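Local coordinates for protein Poly(A) RNA polymerase GLD2 (Rattus norvegicus, PDB 6LBK) that probably adds successive AMP units from ATP to the 3' ends of selected cytoplasmic mRNAs, and single nucleotides to certain microRNAs, at residues F88-L100 with A105-K117. The protein carries 1 engineered substitution. Residues are numbered along the deposited sequence; the frame is centred on the assembly and turned at random.
Sequences FPQSRLFLVGSSL and ARSSDGDLCLVVK
Phe-94 and Cys-113 form a hydrogen-bonded antiparallel pair, Phe-94 N reaching Cys-113 O at 2.9 Å and Cys-113 N returning a bond to Phe-94 O. Two residues along, Arg-92 and Val-115 pair in the same way, and the bond from Val-115 N to Arg-92 O is nearly straight (174° at the hydrogen). The CB of Phe-94 lies beside Cys-113 O; CG stands anti to the carbonyl carbon (chi1 -75°), which leans the ring back toward Val-115, the diagonal neighbour, so that CD1 comes within 3.4 Å of Val-115 CG2 and CE1 meets the same methyl, while Cys-113 O sits at the ring edge. Beyond the strand pair, the Phe-94 side chain touches Ile-184 of helix 182-194. Strand 91-96 is an edge strand of the five-stranded mixed sheet in the palm, the catalytic nucleotidyltransferase domain. Strand 110-116 carries Asp-111 and follows Asp-109, the pair that by similarity binds the catalytic magnesium, and Val-96 N bonds Asp-111 O. Val-96 CG2 packs on Asp-111 CB at 3.6 Å. On the other face, Leu-93 CD1 touches Leu-112 CB and Leu-114 CD1, and Leu-95 CD2 meets Leu-112 CD2 at 3.8 Å; helix 67-85 packs against Leu-93. Ser-91 CB rests against Leu-114 CD1 and Val-116 CG2, and its OG donates to Phe-88 O across the type I turn. With an alanine in place of Ser-91, Phe-88 O is likely to lose the side-chain half of its hold, leaving the weak bond from the backbone N of that residue to keep the turn closed.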
loop_
_atom_site.group_PDB
_atom_site.type_symbol
_atom_site.label_atom_id
_atom_site.label_comp_id
_atom_site.label_asym_id
_atom_site.label_seq_id
_atom_site.Cartn_x
_atom_site.Cartn_y
_atom_site.Cartn_z
ATOM N N PHE A 88 -1.696 -28.745 0.292
ATOM C CA PHE A 88 -1.332 -28.489 -1.098
ATOM C C PHE A 88 0.185 -28.513 -1.181
ATOM O O PHE A 88 0.847 -27.477 -1.023
ATOM C CB PHE A 88 -1.941 -27.184 -1.582
ATOM C CG PHE A 88 -3.393 -27.083 -1.278
ATOM C CD1 PHE A 88 -4.318 -27.732 -2.066
ATOM C CD2 PHE A 88 -3.837 -26.361 -0.191
ATOM C CE1 PHE A 88 -5.669 -27.658 -1.782
ATOM C CE2 PHE A 88 -5.186 -26.279 0.100
ATOM C CZ PHE A 88 -6.105 -26.932 -0.698
ATOM N N PRO A 89 0.771 -29.696 -1.388
ATOM C CA PRO A 89 2.235 -29.803 -1.405
ATOM C C PRO A 89 2.871 -29.014 -2.518
ATOM O O PRO A 89 4.057 -28.677 -2.420
ATOM C CB PRO A 89 2.486 -31.305 -1.602
ATOM C CG PRO A 89 1.246 -31.966 -1.180
ATOM C CD PRO A 89 0.104 -30.998 -1.386
ATOM N N GLN A 90 2.115 -28.659 -3.553
ATOM C CA GLN A 90 2.668 -27.888 -4.648
ATOM C C GLN A 90 2.490 -26.395 -4.436
ATOM O O GLN A 90 2.563 -25.630 -5.405
ATOM C CB GLN A 90 2.017 -28.305 -5.978
ATOM C CG GLN A 90 2.585 -29.578 -6.692
ATOM C CD GLN A 90 1.901 -30.919 -6.327
ATOM O OE1 GLN A 90 0.968 -30.973 -5.522
ATOM N NE2 GLN A 90 2.339 -31.998 -6.981
ATOM N N SER A 91 2.310 -25.955 -3.189
ATOM C CA SER A 91 1.951 -24.571 -2.904
ATOM C C SER A 91 3.095 -23.848 -2.214
ATOM O O SER A 91 3.883 -24.460 -1.481
ATOM C CB SER A 91 0.699 -24.487 -2.023
ATOM O OG SER A 91 0.951 -24.956 -0.720
ATOM N N ARG A 92 3.183 -22.546 -2.466
ATOM C CA ARG A 92 4.112 -21.668 -1.767
ATOM C C ARG A 92 3.376 -20.452 -1.207
ATOM O O ARG A 92 2.424 -19.952 -1.810
ATOM C CB ARG A 92 5.241 -21.221 -2.692
ATOM C CG ARG A 92 6.486 -20.759 -1.977
ATOM C CD ARG A 92 7.550 -20.350 -2.981
ATOM N NE ARG A 92 7.993 -21.469 -3.819
ATOM C CZ ARG A 92 7.591 -21.693 -5.070
ATOM N NH1 ARG A 92 6.722 -20.873 -5.654
ATOM N NH2 ARG A 92 8.065 -22.739 -5.743
ATOM N N LEU A 93 3.878 -19.929 -0.090
ATOM C CA LEU A 93 3.231 -18.850 0.647
ATOM C C LEU A 93 4.128 -17.615 0.638
ATOM O O LEU A 93 5.274 -17.668 1.113
ATOM C CB LEU A 93 2.966 -19.301 2.080
ATOM C CG LEU A 93 2.008 -18.466 2.906
ATOM C CD1 LEU A 93 0.779 -18.321 2.082
ATOM C CD2 LEU A 93 1.725 -19.186 4.220
ATOM N N PHE A 94 3.611 -16.501 0.120
ATOM C CA PHE A 94 4.400 -15.289 -0.076
ATOM C C PHE A 94 3.941 -14.180 0.852
ATOM O O PHE A 94 2.742 -13.877 0.910
ATOM C CB PHE A 94 4.293 -14.796 -1.514
ATOM C CG PHE A 94 5.072 -15.597 -2.483
ATOM C CD1 PHE A 94 4.599 -16.809 -2.947
ATOM C CD2 PHE A 94 6.268 -15.118 -2.967
ATOM C CE1 PHE A 94 5.329 -17.535 -3.881
ATOM C CE2 PHE A 94 7.012 -15.845 -3.886
ATOM C CZ PHE A 94 6.544 -17.054 -4.347
ATOM N N LEU A 95 4.891 -13.526 1.523
ATOM C CA LEU A 95 4.572 -12.237 2.133
ATOM C C LEU A 95 4.445 -11.199 1.037
ATOM O O LEU A 95 5.265 -11.166 0.118
ATOM C CB LEU A 95 5.642 -11.798 3.122
ATOM C CG LEU A 95 5.264 -11.948 4.601
ATOM C CD1 LEU A 95 6.364 -11.441 5.522
ATOM C CD2 LEU A 95 3.975 -11.247 4.891
ATOM N N VAL A 96 3.391 -10.383 1.114
ATOM C CA VAL A 96 3.082 -9.345 0.135
ATOM C C VAL A 96 2.585 -8.089 0.862
ATOM O O VAL A 96 2.241 -8.119 2.046
ATOM C CB VAL A 96 2.019 -9.845 -0.867
ATOM C CG1 VAL A 96 2.561 -10.989 -1.685
ATOM C CG2 VAL A 96 0.758 -10.297 -0.118
ATOM N N GLY A 97 2.567 -6.961 0.149
ATOM C CA GLY A 97 1.969 -5.754 0.698
ATOM C C GLY A 97 2.882 -4.974 1.634
ATOM O O GLY A 97 4.113 -4.981 1.501
ATOM N N SER A 98 2.254 -4.294 2.608
ATOM C CA SER A 98 2.990 -3.423 3.525
ATOM C C SER A 98 4.116 -4.142 4.259
ATOM O O SER A 98 5.139 -3.520 4.583
ATOM C CB SER A 98 2.031 -2.821 4.527
ATOM O OG SER A 98 1.080 -2.020 3.832
ATOM N N SER A 99 3.949 -5.440 4.549
ATOM C CA SER A 99 4.997 -6.171 5.254
ATOM C C SER A 99 6.298 -6.178 4.473
ATOM O O SER A 99 7.380 -6.135 5.066
ATOM C CB SER A 99 4.531 -7.589 5.547
ATOM O OG SER A 99 3.321 -7.528 6.283
ATOM N N LEU A 100 6.227 -6.115 3.153
ATOM C CA LEU A 100 7.438 -6.221 2.364
ATOM C C LEU A 100 7.643 -5.120 1.325
ATOM O O LEU A 100 8.770 -4.975 0.846
ATOM C CB LEU A 100 7.460 -7.595 1.675
ATOM C CG LEU A 100 8.746 -8.379 1.835
ATOM C CD1 LEU A 100 9.268 -8.326 3.276
ATOM C CD2 LEU A 100 8.371 -9.799 1.457
ATOM N N ALA A 105 4.383 -0.072 8.746
ATOM C CA ALA A 105 4.470 0.461 10.097
ATOM C C ALA A 105 4.400 -0.683 11.096
ATOM O O ALA A 105 3.898 -1.766 10.787
ATOM C CB ALA A 105 3.329 1.438 10.397
ATOM N N ARG A 106 4.896 -0.423 12.309
ATOM C CA ARG A 106 4.835 -1.413 13.383
ATOM C C ARG A 106 3.453 -2.044 13.485
ATOM O O ARG A 106 3.323 -3.203 13.890
ATOM C CB ARG A 106 5.247 -0.784 14.727
ATOM C CG ARG A 106 6.757 -0.799 14.918
ATOM C CD ARG A 106 7.275 -0.967 16.354
ATOM N NE ARG A 106 7.111 0.176 17.258
ATOM C CZ ARG A 106 6.340 0.167 18.344
ATOM N NH1 ARG A 106 5.663 -0.934 18.660
ATOM N NH2 ARG A 106 6.260 1.246 19.121
ATOM N N SER A 107 2.419 -1.312 13.088
ATOM C CA SER A 107 1.041 -1.773 13.141
ATOM C C SER A 107 0.568 -2.393 11.835
ATOM O O SER A 107 -0.588 -2.823 11.763
ATOM C CB SER A 107 0.121 -0.606 13.536
ATOM O OG SER A 107 0.149 0.430 12.570
ATOM N N SER A 108 1.415 -2.428 10.802
ATOM C CA SER A 108 1.018 -3.036 9.535
ATOM C C SER A 108 0.669 -4.502 9.758
ATOM O O SER A 108 1.463 -5.268 10.310
ATOM C CB SER A 108 2.144 -2.919 8.499
ATOM O OG SER A 108 2.565 -1.569 8.329
ATOM N N ASP A 109 -0.525 -4.896 9.337
ATOM C CA ASP A 109 -0.857 -6.306 9.378
ATOM C C ASP A 109 -0.083 -7.032 8.292
ATOM O O ASP A 109 0.588 -6.425 7.455
ATOM C CB ASP A 109 -2.362 -6.512 9.208
ATOM C CG ASP A 109 -3.157 -5.990 10.394
ATOM O OD1 ASP A 109 -2.549 -5.815 11.475
ATOM O OD2 ASP A 109 -4.383 -5.746 10.257
ATOM N N GLY A 110 -0.184 -8.354 8.299
ATOM C CA GLY A 110 0.531 -9.179 7.343
ATOM C C GLY A 110 -0.436 -9.576 6.245
ATOM O O GLY A 110 -1.609 -9.810 6.503
ATOM N N ASP A 111 0.072 -9.600 5.015
ATOM C CA ASP A 111 -0.658 -10.064 3.844
ATOM C C ASP A 111 0.110 -11.242 3.265
ATOM O O ASP A 111 1.324 -11.156 3.046
ATOM C CB ASP A 111 -0.798 -8.957 2.791
ATOM C CG ASP A 111 -1.766 -7.843 3.210
ATOM O OD1 ASP A 111 -3.010 -8.049 3.127
ATOM O OD2 ASP A 111 -1.274 -6.752 3.618
ATOM N N LEU A 112 -0.602 -12.336 3.015
ATOM C CA LEU A 112 -0.039 -13.569 2.519
ATOM C C LEU A 112 -0.767 -13.947 1.240
ATOM O O LEU A 112 -1.993 -13.802 1.126
ATOM C CB LEU A 112 -0.157 -14.713 3.568
ATOM C CG LEU A 112 0.440 -14.384 4.929
ATOM C CD1 LEU A 112 -0.093 -15.303 6.031
ATOM C CD2 LEU A 112 1.937 -14.494 4.850
ATOM N N CYS A 113 -0.008 -14.476 0.302
ATOM C CA CYS A 113 -0.543 -14.883 -0.976
ATOM C C CYS A 113 -0.151 -16.342 -1.179
ATOM O O CYS A 113 1.046 -16.662 -1.260
ATOM C CB CYS A 113 0.005 -13.993 -2.066
ATOM S SG CYS A 113 -0.520 -14.563 -3.600
ATOM N N LEU A 114 -1.155 -17.206 -1.254
ATOM C CA LEU A 114 -0.916 -18.654 -1.422
ATOM C C LEU A 114 -0.917 -18.973 -2.907
ATOM O O LEU A 114 -1.875 -18.667 -3.558
ATOM C CB LEU A 114 -2.008 -19.405 -0.669
ATOM C CG LEU A 114 -1.932 -20.921 -0.719
ATOM C CD1 LEU A 114 -0.642 -21.416 -0.114
ATOM C CD2 LEU A 114 -3.110 -21.528 0.000
ATOM N N VAL A 115 0.181 -19.530 -3.392
ATOM C CA VAL A 115 0.299 -19.898 -4.824
ATOM C C VAL A 115 0.154 -21.407 -4.940
ATOM O O VAL A 115 1.004 -22.127 -4.429
ATOM C CB VAL A 115 1.657 -19.471 -5.374
ATOM C CG1 VAL A 115 1.626 -19.444 -6.878
ATOM C CG2 VAL A 115 2.024 -18.113 -4.835
ATOM N N VAL A 116 -0.874 -21.824 -5.659
ATOM C CA VAL A 116 -1.209 -23.251 -5.855
ATOM C C VAL A 116 -1.144 -23.493 -7.344
ATOM O O VAL A 116 -1.800 -22.766 -8.051
ATOM C CB VAL A 116 -2.632 -23.483 -5.354
ATOM C CG1 VAL A 116 -3.139 -24.835 -5.760
ATOM C CG2 VAL A 116 -2.709 -23.313 -3.858
ATOM N N LYS A 117 -0.398 -24.504 -7.763
ATOM C CA LYS A 117 -0.244 -24.816 -9.208
ATOM C C LYS A 117 -1.477 -25.563 -9.721
ATOM O O LYS A 117 -2.067 -25.063 -10.690
ATOM C CB LYS A 117 1.087 -25.543 -9.417
ATOM C CG LYS A 117 2.227 -24.927 -8.613
ATOM C CD LYS A 117 3.614 -25.421 -8.940
ATOM C CE LYS A 117 4.627 -25.009 -7.897
ATOM N NZ LYS A 117 6.005 -25.124 -8.416
#